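PDB 3VCO: dihydrofolate reductase from Schistosoma mansoni, which catalyses the NADPH-dependent reduction of 7,8-dihydrofolate to 5,6,7,8-tetrahydrofolate, a step needed for thymidylate, purine and glycine synthesis. Local coordinates for residues L23-A28 with R135-A140; V27-N32 with I150-I155; W33-G38 with T163-V168; A66-R71 with V128-G133. All coordinates share one frame; numbering follows the deposited sequence.

Contact 1 of 4, residues L23-A28 with R135-A140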
loop_
_atom_site.group_PDB
_atom_site.type_symbol
_atom_site.label_atom_id
_atom_site.label_comp_id
_atom_site.label_asym_id
_atom_site.label_seq_id
_atom_site.Cartn_x
_atom_site.Cartn_y
_atom_site.Cartn_z
ATOM N N LEU A 23 1.907 -10.189 -3.817
ATOM C CA LEU A 23 2.211 -9.037 -2.982
ATOM C C LEU A 23 1.484 -7.908 -3.620
ATOM O O LEU A 23 1.658 -7.660 -4.810
ATOM C CB LEU A 23 3.703 -8.749 -2.945
ATOM C CG LEU A 23 4.633 -9.673 -2.224
ATOM C CD1 LEU A 23 6.036 -9.092 -2.327
ATOM C CD2 LEU A 23 4.178 -9.811 -0.757
ATOM N N ASN A 24 0.655 -7.221 -2.850
ATOM C CA ASN A 24 -0.106 -6.112 -3.383
ATOM C C ASN A 24 0.606 -4.843 -2.946
ATOM O O ASN A 24 1.013 -4.735 -1.816
ATOM C CB ASN A 24 -1.538 -6.141 -2.882
ATOM C CG ASN A 24 -2.286 -7.408 -3.342
ATOM O OD1 ASN A 24 -2.669 -7.522 -4.491
ATOM N ND2 ASN A 24 -2.472 -8.340 -2.439
ATOM N N VAL A 25 0.883 -3.975 -3.904
ATOM C CA VAL A 25 1.532 -2.731 -3.630
ATOM C C VAL A 25 0.470 -1.652 -3.794
ATOM O O VAL A 25 -0.232 -1.627 -4.806
ATOM C CB VAL A 25 2.652 -2.526 -4.629
ATOM C CG1 VAL A 25 3.152 -1.125 -4.547
ATOM C CG2 VAL A 25 3.766 -3.515 -4.327
ATOM N N VAL A 26 0.352 -0.766 -2.805
ATOM C CA VAL A 26 -0.587 0.361 -2.942
ATOM C C VAL A 26 0.238 1.662 -2.889
ATOM O O VAL A 26 0.984 1.869 -1.947
ATOM C CB VAL A 26 -1.612 0.380 -1.786
ATOM C CG1 VAL A 26 -2.678 1.508 -1.993
ATOM C CG2 VAL A 26 -2.285 -0.983 -1.700
ATOM N N VAL A 27 0.067 2.517 -3.885
ATOM C CA VAL A 27 0.893 3.710 -3.990
ATOM C C VAL A 27 0.157 4.780 -4.803
ATOM O O VAL A 27 -0.680 4.449 -5.678
ATOM C CB VAL A 27 2.213 3.326 -4.707
ATOM C CG1 VAL A 27 1.915 2.801 -6.114
ATOM C CG2 VAL A 27 3.222 4.480 -4.729
ATOM N N ALA A 28 0.463 6.051 -4.517
ATOM C CA ALA A 28 -0.009 7.185 -5.306
ATOM C C ALA A 28 1.199 7.728 -6.035
ATOM O O ALA A 28 2.261 7.908 -5.438
ATOM C CB ALA A 28 -0.632 8.287 -4.407
ATOM N N ARG A 135 11.717 1.981 0.317
ATOM C CA ARG A 135 12.467 0.732 0.519
ATOM C C ARG A 135 11.638 -0.556 0.456
ATOM O O ARG A 135 12.113 -1.583 -0.041
ATOM C CB ARG A 135 13.249 0.764 1.816
ATOM C CG ARG A 135 14.680 1.274 1.608
ATOM C CD ARG A 135 15.331 1.652 2.936
ATOM N NE ARG A 135 14.484 2.577 3.676
ATOM C CZ ARG A 135 14.413 2.631 5.001
ATOM N NH1 ARG A 135 15.157 1.816 5.742
ATOM N NH2 ARG A 135 13.608 3.509 5.580
ATOM N N LEU A 136 10.410 -0.500 0.954
ATOM C CA LEU A 136 9.517 -1.674 0.900
ATOM C C LEU A 136 8.981 -1.900 -0.492
ATOM O O LEU A 136 8.876 -3.039 -0.958
ATOM C CB LEU A 136 8.355 -1.510 1.872
ATOM C CG LEU A 136 8.654 -1.622 3.378
ATOM C CD1 LEU A 136 7.386 -1.798 4.159
ATOM C CD2 LEU A 136 9.611 -2.772 3.694
ATOM N N TYR A 137 8.589 -0.812 -1.157
ATOM C CA TYR A 137 8.169 -0.927 -2.545
ATOM C C TYR A 137 9.316 -1.529 -3.309
ATOM O O TYR A 137 9.129 -2.352 -4.178
ATOM C CB TYR A 137 7.924 0.449 -3.144
ATOM C CG TYR A 137 6.692 1.162 -2.639
ATOM C CD1 TYR A 137 5.527 0.468 -2.374
ATOM C CD2 TYR A 137 6.686 2.565 -2.485
ATOM C CE1 TYR A 137 4.383 1.141 -1.954
ATOM C CE2 TYR A 137 5.542 3.243 -2.046
ATOM C CZ TYR A 137 4.403 2.511 -1.771
ATOM O OH TYR A 137 3.257 3.171 -1.355
ATOM N N LYS A 138 10.519 -1.057 -3.037
ATOM C CA LYS A 138 11.638 -1.511 -3.861
ATOM C C LYS A 138 11.840 -3.018 -3.657
ATOM O O LYS A 138 11.921 -3.780 -4.614
ATOM C CB LYS A 138 12.909 -0.754 -3.533
ATOM C CG LYS A 138 14.100 -1.177 -4.404
ATOM C CD LYS A 138 15.343 -0.299 -4.166
ATOM C CE LYS A 138 16.494 -0.638 -5.131
ATOM N NZ LYS A 138 17.158 -1.938 -4.788
ATOM N N GLU A 139 11.885 -3.445 -2.400
ATOM C CA GLU A 139 12.043 -4.881 -2.125
ATOM C C GLU A 139 10.937 -5.714 -2.705
ATOM O O GLU A 139 11.191 -6.784 -3.268
ATOM C CB GLU A 139 12.170 -5.150 -0.631
ATOM C CG GLU A 139 13.588 -4.837 -0.147
ATOM C CD GLU A 139 13.663 -4.736 1.342
ATOM O OE1 GLU A 139 12.719 -5.224 2.004
ATOM O OE2 GLU A 139 14.660 -4.166 1.848
ATOM N N ALA A 140 9.704 -5.228 -2.576
ATOM C CA ALA A 140 8.562 -5.917 -3.166
ATOM C C ALA A 140 8.644 -6.061 -4.670
ATOM O O ALA A 140 8.248 -7.085 -5.228
ATOM C CB ALA A 140 7.241 -5.189 -2.769
#
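Strand 23-28, which offers Leu23, Val25 and Val27, packs against the helical segment 135-140, which offers Tyr137 and Ala140; their axes pass 9.7 Å apart at closest approach, with N-to-C directions 143° apart. With its CG anti to its own carbonyl carbon (chi1 -71°), the Tyr137 side chain extends to the strand, and its OH donates a 2.7 Å hydrogen bond to Val26 O. The hydroxyl meets this oxygen off the C=O direction, at a C=O...OH angle of 140°, and Val26 O lies at the ring edge, close to the ring plane. Two valines pack obliquely against the same ring: Val25 CG1 touches Tyr137 CD1 at 3.6 Å, and Val27 CG2 comes within 3.7 Å of Tyr137 CZ. In the dihydrofolate reductase fold this is a helix laid over the central sheet, and by similarity residues 135-139 and Ala28 belong to the NADP(+) site. Further along the helix, Ala140 CB sits over Leu23 CD1 at 4.1 Å and over Val25 CG2 at 4.2 Å, a looser and purely apolar fit. The Tyr137 ring also meets Phe165, which packs on Val25 and Val27 as well, while Val26, whose CB points to the far side of the strand, has its side chain near Phe52.

Contact 2 of 4, residues V27-N32 with I150-I155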
loop_
_atom_site.group_PDB
_atom_site.type_symbol
_atom_site.label_atom_id
_atom_site.label_comp_id
_atom_site.label_asym_id
_atom_site.label_seq_id
_atom_site.Cartn_x
_atom_site.Cartn_y
_atom_site.Cartn_z
ATOM N N VAL A 27 0.067 2.517 -3.885
ATOM C CA VAL A 27 0.893 3.710 -3.990
ATOM C C VAL A 27 0.157 4.780 -4.803
ATOM O O VAL A 27 -0.680 4.449 -5.678
ATOM C CB VAL A 27 2.213 3.326 -4.707
ATOM C CG1 VAL A 27 1.915 2.801 -6.114
ATOM C CG2 VAL A 27 3.222 4.480 -4.729
ATOM N N ALA A 28 0.463 6.051 -4.517
ATOM C CA ALA A 28 -0.009 7.185 -5.306
ATOM C C ALA A 28 1.199 7.728 -6.035
ATOM O O ALA A 28 2.261 7.908 -5.438
ATOM C CB ALA A 28 -0.632 8.287 -4.407
ATOM N N VAL A 29 1.075 7.971 -7.336
ATOM C CA VAL A 29 2.226 8.452 -8.097
ATOM C C VAL A 29 1.874 9.655 -8.983
ATOM O O VAL A 29 0.759 9.747 -9.488
ATOM C CB VAL A 29 2.881 7.344 -8.946
ATOM C CG1 VAL A 29 3.313 6.200 -8.059
ATOM C CG2 VAL A 29 1.933 6.848 -10.090
ATOM N N SER A 30 2.802 10.591 -9.109
ATOM C CA SER A 30 2.658 11.682 -10.060
ATOM C C SER A 30 2.983 11.254 -11.515
ATOM O O SER A 30 3.324 10.096 -11.796
ATOM C CB SER A 30 3.598 12.829 -9.660
ATOM O OG SER A 30 4.941 12.385 -9.690
ATOM N N GLU A 31 2.897 12.216 -12.427
ATOM C CA GLU A 31 3.173 12.008 -13.848
ATOM C C GLU A 31 4.435 11.229 -14.199
ATOM O O GLU A 31 4.447 10.471 -15.167
ATOM C CB GLU A 31 3.168 13.339 -14.584
ATOM C CG GLU A 31 4.156 14.396 -14.085
ATOM C CD GLU A 31 3.631 15.247 -12.935
ATOM O OE1 GLU A 31 2.594 14.879 -12.287
ATOM O OE2 GLU A 31 4.295 16.265 -12.658
ATOM N N ASN A 32 5.490 11.408 -13.413
ATOM C CA ASN A 32 6.716 10.639 -13.618
ATOM C C ASN A 32 6.989 9.542 -12.614
ATOM O O ASN A 32 8.139 9.267 -12.291
ATOM C CB ASN A 32 7.887 11.580 -13.614
ATOM C CG ASN A 32 7.841 12.489 -14.768
ATOM O OD1 ASN A 32 7.165 12.193 -15.759
ATOM N ND2 ASN A 32 8.529 13.605 -14.670
ATOM N N ILE A 150 -0.137 -3.940 -8.493
ATOM C CA ILE A 150 -0.031 -2.573 -8.003
ATOM C C ILE A 150 -1.388 -1.885 -8.119
ATOM O O ILE A 150 -1.934 -1.779 -9.199
ATOM C CB ILE A 150 0.935 -1.742 -8.905
ATOM C CG1 ILE A 150 2.351 -2.342 -8.873
ATOM C CG2 ILE A 150 0.941 -0.285 -8.464
ATOM C CD1 ILE A 150 3.286 -1.755 -10.008
ATOM N N TYR A 151 -1.879 -1.369 -7.015
ATOM C CA TYR A 151 -3.063 -0.519 -6.980
ATOM C C TYR A 151 -2.511 0.887 -6.965
ATOM O O TYR A 151 -1.858 1.313 -6.007
ATOM C CB TYR A 151 -3.797 -0.775 -5.662
ATOM C CG TYR A 151 -4.490 -2.113 -5.635
ATOM C CD1 TYR A 151 -5.834 -2.221 -6.037
ATOM C CD2 TYR A 151 -3.792 -3.285 -5.284
ATOM C CE1 TYR A 151 -6.489 -3.454 -6.016
ATOM C CE2 TYR A 151 -4.448 -4.537 -5.274
ATOM C CZ TYR A 151 -5.796 -4.596 -5.642
ATOM O OH TYR A 151 -6.435 -5.806 -5.644
ATOM N N CYS A 152 -2.765 1.610 -8.032
ATOM C CA CYS A 152 -2.085 2.852 -8.242
ATOM C C CYS A 152 -3.108 4.000 -8.326
ATOM O O CYS A 152 -4.091 3.923 -9.065
ATOM C CB CYS A 152 -1.287 2.757 -9.570
ATOM S SG CYS A 152 -0.284 4.209 -9.902
ATOM N N THR A 153 -2.868 5.058 -7.562
ATOM C CA THR A 153 -3.532 6.320 -7.823
ATOM C C THR A 153 -2.583 7.195 -8.603
ATOM O O THR A 153 -1.568 7.626 -8.081
ATOM C CB THR A 153 -3.894 6.983 -6.509
ATOM O OG1 THR A 153 -4.634 6.010 -5.759
ATOM C CG2 THR A 153 -4.723 8.239 -6.745
ATOM N N HIS A 154 -2.936 7.472 -9.844
ATOM C CA HIS A 154 -2.200 8.440 -10.674
ATOM C C HIS A 154 -2.672 9.853 -10.399
ATOM O O HIS A 154 -3.854 10.123 -10.420
ATOM C CB HIS A 154 -2.425 8.143 -12.151
ATOM C CG HIS A 154 -1.863 6.820 -12.593
ATOM N ND1 HIS A 154 -0.543 6.648 -12.958
ATOM C CD2 HIS A 154 -2.461 5.623 -12.781
ATOM C CE1 HIS A 154 -0.344 5.389 -13.310
ATOM N NE2 HIS A 154 -1.485 4.740 -13.189
ATOM N N ILE A 155 -1.744 10.771 -10.191
ATOM C CA ILE A 155 -2.108 12.129 -9.838
ATOM C C ILE A 155 -1.419 13.098 -10.778
ATOM O O ILE A 155 -0.316 12.819 -11.217
ATOM C CB ILE A 155 -1.641 12.405 -8.416
ATOM C CG1 ILE A 155 -2.407 11.504 -7.445
ATOM C CG2 ILE A 155 -1.828 13.869 -8.062
ATOM C CD1 ILE A 155 -1.891 11.575 -5.991
HETATM O O HOH W 1 -3.455 4.108 -4.406
HETATM O O HOH W 2 1.146 8.774 -13.075
#
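Val27, Ala28 and Val29 pair in parallel with Cys152, Thr153 and His154, and the two strand axes come within 4.7 Å at 29°. Four backbone hydrogen bonds alternate along the ladder: Val27 N to Tyr151 O, Thr153 N to Val27 O, Val29 N to Thr153 O and Ile155 N to Val29 O. The last two, both 2.8 Å, are the shortest, and the closest CA pair, Ala28 with Thr153 at 4.4 Å, lies between the second and third bonds. Packing is tight on the face that bears Val29, Cys152 and His154. Val29 CG2, set between its backbone N and carbonyl carbon (chi1 of CG1 -58°), meets Cys152 SG at 3.5 Å and comes obliquely to the imidazole, 3.8 Å from His154 ND1. Cys152 SG also lies over one face of that imidazole, toward its rim. On the other face, Ala28 CB meets Ile155 CD1 at 3.9 Å.

Beyond Val29 the pairing slackens. Glu31 is exposed, and its N makes no good bond to Ile155 O. There a water in the imidazole plane, at its edge, bridges His154 ND1 and Ser30 O, while His154 NE2 is hydrogen-bonded to Tyr198. A second water, near the other end, donates to Val27 O and, at 2.6 Å, to Thr153 OG1. The same hydroxyl is hydrogen-bonded to Asp48, a substrate-binding residue by similarity. A threonine on the strand beside strand 23-29, bonded to an acidic residue of the helix that follows strand 23-29, is characteristic of the folate pocket of dihydrofolate reductases.

Contact 3 of 4, residues W33-G38 with T163-V168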
loop_
_atom_site.group_PDB
_atom_site.type_symbol
_atom_site.label_atom_id
_atom_site.label_comp_id
_atom_site.label_asym_id
_atom_site.label_seq_id
_atom_site.Cartn_x
_atom_site.Cartn_y
_atom_site.Cartn_z
ATOM N N TRP A 33 5.926 8.895 -12.168
ATOM C CA TRP A 33 5.946 8.033 -10.990
ATOM C C TRP A 33 6.848 8.555 -9.841
ATOM O O TRP A 33 7.585 7.784 -9.225
ATOM C CB TRP A 33 6.224 6.552 -11.358
ATOM C CG TRP A 33 5.112 5.857 -12.179
ATOM C CD1 TRP A 33 4.621 6.241 -13.420
ATOM C CD2 TRP A 33 4.404 4.650 -11.838
ATOM N NE1 TRP A 33 3.654 5.356 -13.841
ATOM C CE2 TRP A 33 3.500 4.373 -12.884
ATOM C CE3 TRP A 33 4.440 3.780 -10.743
ATOM C CZ2 TRP A 33 2.646 3.254 -12.863
ATOM C CZ3 TRP A 33 3.572 2.673 -10.728
ATOM C CH2 TRP A 33 2.695 2.436 -11.778
ATOM N N GLY A 34 6.786 9.865 -9.572
ATOM C CA GLY A 34 7.161 10.392 -8.263
ATOM C C GLY A 34 6.159 9.888 -7.200
ATOM O O GLY A 34 4.951 9.809 -7.451
ATOM N N ILE A 35 6.643 9.524 -6.021
ATOM C CA ILE A 35 5.748 8.959 -4.986
ATOM C C ILE A 35 4.897 10.042 -4.272
ATOM O O ILE A 35 5.443 11.022 -3.757
ATOM C CB ILE A 35 6.525 8.122 -3.925
ATOM C CG1 ILE A 35 7.237 6.944 -4.577
ATOM C CG2 ILE A 35 5.582 7.623 -2.829
ATOM C CD1 ILE A 35 8.047 6.122 -3.614
ATOM N N GLY A 36 3.573 9.831 -4.256
ATOM C CA GLY A 36 2.621 10.707 -3.596
ATOM C C GLY A 36 2.679 10.628 -2.079
ATOM O O GLY A 36 1.908 9.880 -1.449
ATOM N N LYS A 37 3.611 11.396 -1.502
ATOM C CA LYS A 37 3.819 11.467 -0.062
ATOM C C LYS A 37 4.269 12.888 0.297
ATOM O O LYS A 37 4.545 13.705 -0.590
ATOM C CB LYS A 37 4.886 10.458 0.358
ATOM C CG LYS A 37 6.290 10.949 0.063
ATOM C CD LYS A 37 7.343 9.970 0.493
ATOM C CE LYS A 37 8.715 10.535 0.258
ATOM N NZ LYS A 37 9.167 11.440 1.345
ATOM N N GLY A 38 4.358 13.180 1.592
ATOM C CA GLY A 38 4.659 14.523 2.049
ATOM C C GLY A 38 3.397 15.368 2.157
ATOM O O GLY A 38 2.407 15.122 1.448
ATOM N N THR A 163 10.556 12.114 -4.481
ATOM C CA THR A 163 11.074 10.767 -4.207
ATOM C C THR A 163 10.432 9.931 -5.290
ATOM O O THR A 163 9.287 10.193 -5.642
ATOM C CB THR A 163 10.649 10.240 -2.779
ATOM O OG1 THR A 163 11.519 10.794 -1.776
ATOM C CG2 THR A 163 10.701 8.717 -2.685
ATOM N N TYR A 164 11.147 8.954 -5.844
ATOM C CA TYR A 164 10.584 8.175 -6.952
ATOM C C TYR A 164 10.244 6.757 -6.641
ATOM O O TYR A 164 10.908 6.103 -5.862
ATOM C CB TYR A 164 11.440 8.264 -8.218
ATOM C CG TYR A 164 11.344 9.652 -8.834
ATOM C CD1 TYR A 164 10.403 9.930 -9.835
ATOM C CD2 TYR A 164 12.166 10.688 -8.406
ATOM C CE1 TYR A 164 10.282 11.205 -10.391
ATOM C CE2 TYR A 164 12.056 11.978 -8.961
ATOM C CZ TYR A 164 11.109 12.219 -9.945
ATOM O OH TYR A 164 10.995 13.472 -10.499
ATOM N N PHE A 165 9.172 6.298 -7.262
ATOM C CA PHE A 165 8.812 4.901 -7.248
ATOM C C PHE A 165 9.895 4.094 -7.961
ATOM O O PHE A 165 10.542 4.573 -8.887
ATOM C CB PHE A 165 7.460 4.725 -7.920
ATOM C CG PHE A 165 6.800 3.405 -7.625
ATOM C CD1 PHE A 165 6.339 3.112 -6.340
ATOM C CD2 PHE A 165 6.656 2.443 -8.632
ATOM C CE1 PHE A 165 5.716 1.877 -6.064
ATOM C CE2 PHE A 165 6.051 1.210 -8.354
ATOM C CZ PHE A 165 5.612 0.923 -7.076
ATOM N N PRO A 166 10.131 2.863 -7.492
ATOM C CA PRO A 166 11.149 1.975 -8.083
ATOM C C PRO A 166 10.865 1.779 -9.558
ATOM O O PRO A 166 9.734 1.979 -9.962
ATOM C CB PRO A 166 10.960 0.660 -7.308
ATOM C CG PRO A 166 10.470 1.094 -5.980
ATOM C CD PRO A 166 9.617 2.353 -6.208
ATOM N N LYS A 167 11.874 1.458 -10.362
ATOM C CA LYS A 167 11.650 1.237 -11.789
ATOM C C LYS A 167 10.681 0.079 -12.043
ATOM O O LYS A 167 10.773 -0.980 -11.424
ATOM C CB LYS A 167 12.965 0.993 -12.541
ATOM C CG LYS A 167 14.102 1.936 -12.176
ATOM C CD LYS A 167 13.697 3.405 -12.239
ATOM C CE LYS A 167 14.941 4.285 -12.093
ATOM N NZ LYS A 167 15.857 3.780 -11.021
ATOM N N VAL A 168 9.729 0.312 -12.939
ATOM C CA VAL A 168 8.800 -0.715 -13.399
ATOM C C VAL A 168 8.755 -0.493 -14.909
ATOM O O VAL A 168 8.887 0.656 -15.357
ATOM C CB VAL A 168 7.374 -0.472 -12.869
ATOM C CG1 VAL A 168 6.491 -1.653 -13.195
ATOM C CG2 VAL A 168 7.377 -0.221 -11.378
HETATM O O HOH W 3 7.623 11.846 -3.126
#
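Trp33 lays the six-membered part of its indole beside the Phe165 ring, the two side chains pointing the same way. The fit is oblique: centroids stand 5.4 Å apart and the planes are turned by 43°. Phe165 CD2 comes in at the edge of the indole, near its plane, 3.3 Å from Trp33 CE3. Phe165 has its CG anti to the backbone N (chi1 -163°), which swings the ring along the tryptophan; Pro166 CD covers one of its faces. Ile35 CG1 approaches the edge of the same ring and lies 3.4 Å from Phe165 N.

The backbones meet in a single bridge, Gly34 with Tyr164, held by two bonds: Phe165 N to Trp33 O at 2.9 Å, nearly straight at 161°, and Ile35 N to Thr163 O at 2.8 Å. Tyr164 CD1 lies obliquely near Gly34 N, at 3.6 Å. Toward the exposed end, Lys37 crosses Thr163 at about a right angle, its CE 3.5 Å from Thr163 OG1.

Residues 34-38 belong by similarity to the NADP(+) site, and the two segments probably correspond to the active-site loop and the F-G loop of other dihydrofolate reductases. Trp33 stacks on Trp170 and its ring meets His154 of strand 148-156. Phe165 packs on Val25 and Val27 of strand 23-29, and Pro166 rests on helix 134-142 through Tyr134, Lys138 and Leu141.

Contact 4 of 4, residues A66-R71 with V128-G133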
loop_
_atom_site.group_PDB
_atom_site.type_symbol
_atom_site.label_atom_id
_atom_site.label_comp_id
_atom_site.label_asym_id
_atom_site.label_seq_id
_atom_site.Cartn_x
_atom_site.Cartn_y
_atom_site.Cartn_z
ATOM N N ALA A 66 -3.484 -7.871 5.607
ATOM C CA ALA A 66 -2.354 -7.228 6.294
ATOM C C ALA A 66 -1.918 -5.992 5.507
ATOM O O ALA A 66 -1.934 -6.004 4.271
ATOM C CB ALA A 66 -1.167 -8.205 6.453
ATOM N N VAL A 67 -1.628 -4.899 6.212
ATOM C CA VAL A 67 -1.005 -3.742 5.571
ATOM C C VAL A 67 0.376 -3.594 6.204
ATOM O O VAL A 67 0.500 -3.528 7.425
ATOM C CB VAL A 67 -1.782 -2.442 5.753
ATOM C CG1 VAL A 67 -3.093 -2.495 4.907
ATOM C CG2 VAL A 67 -2.123 -2.211 7.258
ATOM N N VAL A 68 1.392 -3.629 5.345
ATOM C CA VAL A 68 2.762 -3.624 5.773
ATOM C C VAL A 68 3.358 -2.304 5.302
ATOM O O VAL A 68 3.111 -1.891 4.166
ATOM C CB VAL A 68 3.527 -4.839 5.185
ATOM C CG1 VAL A 68 4.961 -4.870 5.740
ATOM C CG2 VAL A 68 2.773 -6.194 5.488
ATOM N N MET A 69 4.110 -1.631 6.175
ATOM C CA MET A 69 4.603 -0.299 5.850
ATOM C C MET A 69 5.867 -0.005 6.663
ATOM O O MET A 69 6.074 -0.627 7.697
ATOM C CB MET A 69 3.529 0.738 6.203
ATOM C CG MET A 69 3.359 0.887 7.718
ATOM S SD MET A 69 1.867 1.751 8.208
ATOM C CE MET A 69 0.910 0.275 8.523
ATOM N N GLY A 70 6.684 0.962 6.195
ATOM C CA GLY A 70 7.819 1.479 6.969
ATOM C C GLY A 70 7.342 2.412 8.069
ATOM O O GLY A 70 6.162 2.807 8.111
ATOM N N ARG A 71 8.264 2.807 8.946
ATOM C CA ARG A 71 7.964 3.725 10.048
ATOM C C ARG A 71 7.516 5.109 9.622
ATOM O O ARG A 71 6.589 5.694 10.225
ATOM C CB ARG A 71 9.170 3.845 10.995
ATOM C CG ARG A 71 8.937 4.862 12.128
ATOM C CD ARG A 71 9.935 4.775 13.298
ATOM N NE ARG A 71 9.468 5.652 14.388
ATOM C CZ ARG A 71 10.055 5.788 15.570
ATOM N NH1 ARG A 71 11.168 5.128 15.836
ATOM N NH2 ARG A 71 9.540 6.607 16.483
ATOM N N VAL A 128 -2.039 -9.460 1.415
ATOM C CA VAL A 128 -0.976 -8.651 1.981
ATOM C C VAL A 128 -0.803 -7.423 1.090
ATOM O O VAL A 128 -0.645 -7.560 -0.132
ATOM C CB VAL A 128 0.338 -9.456 2.033
ATOM C CG1 VAL A 128 1.486 -8.601 2.534
ATOM C CG2 VAL A 128 0.145 -10.679 2.944
ATOM N N PHE A 129 -0.886 -6.235 1.696
ATOM C CA PHE A 129 -0.659 -4.981 0.959
ATOM C C PHE A 129 0.586 -4.313 1.537
ATOM O O PHE A 129 0.695 -4.201 2.755
ATOM C CB PHE A 129 -1.888 -4.065 1.068
ATOM C CG PHE A 129 -3.143 -4.680 0.447
ATOM C CD1 PHE A 129 -3.522 -4.360 -0.843
ATOM C CD2 PHE A 129 -3.865 -5.663 1.129
ATOM C CE1 PHE A 129 -4.608 -4.957 -1.430
ATOM C CE2 PHE A 129 -4.969 -6.278 0.555
ATOM C CZ PHE A 129 -5.343 -5.953 -0.740
ATOM N N ILE A 130 1.493 -3.874 0.662
ATOM C CA ILE A 130 2.618 -3.046 1.035
ATOM C C ILE A 130 2.238 -1.591 0.697
ATOM O O ILE A 130 2.031 -1.254 -0.476
ATOM C CB ILE A 130 3.853 -3.420 0.202
ATOM C CG1 ILE A 130 4.201 -4.904 0.371
ATOM C CG2 ILE A 130 5.050 -2.511 0.535
ATOM C CD1 ILE A 130 4.557 -5.285 1.766
ATOM N N ILE A 131 2.154 -0.734 1.715
ATOM C CA ILE A 131 1.571 0.587 1.510
ATOM C C ILE A 131 2.612 1.676 1.532
ATOM O O ILE A 131 2.315 2.868 1.548
ATOM C CB ILE A 131 0.428 0.865 2.481
ATOM C CG1 ILE A 131 0.947 0.980 3.905
ATOM C CG2 ILE A 131 -0.650 -0.282 2.337
ATOM C CD1 ILE A 131 -0.064 1.527 4.845
ATOM N N GLY A 132 3.850 1.258 1.544
ATOM C CA GLY A 132 4.852 2.263 1.400
ATOM C C GLY A 132 5.936 2.181 2.379
ATOM O O GLY A 132 5.903 1.388 3.330
ATOM N N GLY A 133 6.809 3.159 2.170
ATOM C CA GLY A 133 8.217 2.967 2.179
ATOM C C GLY A 133 8.660 2.803 0.740
ATOM O O GLY A 133 8.321 1.831 0.084
#
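Val68 and Ile130 lie side by side, their side chains pointing the same way, and Ile130 CD1 folds back to 3.6 Å from Val68 CB because chi1 and chi2 of Ile130 are both near -60°. Val68 CG2 reaches Val128 CG1 on the same face at 4.0 Å. On the opposite face, Ile131 CG1 presses against Met69 CB at 3.5 Å, tighter than ordinary carbon contact, and its CG2 touches Val67 CG1. Ala66 O lies in plane at the edge of the Phe129 ring, 3.7 Å from Phe129 CD2.

A parallel ladder sets these side chains in place, the strand axes being 24° apart. Phe129 N bonds to Ala66 O, Val68 N to Phe129 O at 2.7 Å, and Ile131 N to Val68 O. Past Val68 the register slips by one residue: Met69 lies nearest Gly132, and Gly70 N bonds to Gly132 O at 3.0 Å. Gly132 has phi 132°, a conformation that suits glycine.

Further out, helix 109-116 covers the Val68 face through Leu109, Ala112 and Leu116. Helix 46-57 covers the other, with Phe52 against Ile131 and Val55 and Thr56 against Phe129. Gly70 and Gly133 each take the N-cap position of a helix, and a sulfate ion lies close to Gly70. Adjacent parallel strands followed by glycines that lead into helix N-termini are characteristic of the cofactor site of this fold, consistent with Arg71, Gly132 and Gly133 being cofactor residues by similarity.

Overall arrangement
Contacts 1, 2 and 4 are buried and meet on one sheet, where strand 23-29 lies between strands 125-130 and 148-156; contact 3 joins loops about 13 Å from the chain centre and is partly buried. Contacts 2 and 4 are parallel strand ladders whose backbone bonds dominate, whereas contact 1 is helix on sheet, mainly apolar with one hydroxyl bond. Contacts 1 and 2 share Val27 and Ala28. Contact 4 is joined to contact 1 by probable hydrogen bonds from Ile130 N to Asn24 O and from Val26 N to Ile130 O. Contact 3 meets contact 1 through Phe165 and contact 2 through Trp33, and its Gly36 N probably hydrogen-bonds the shared Ala28 O.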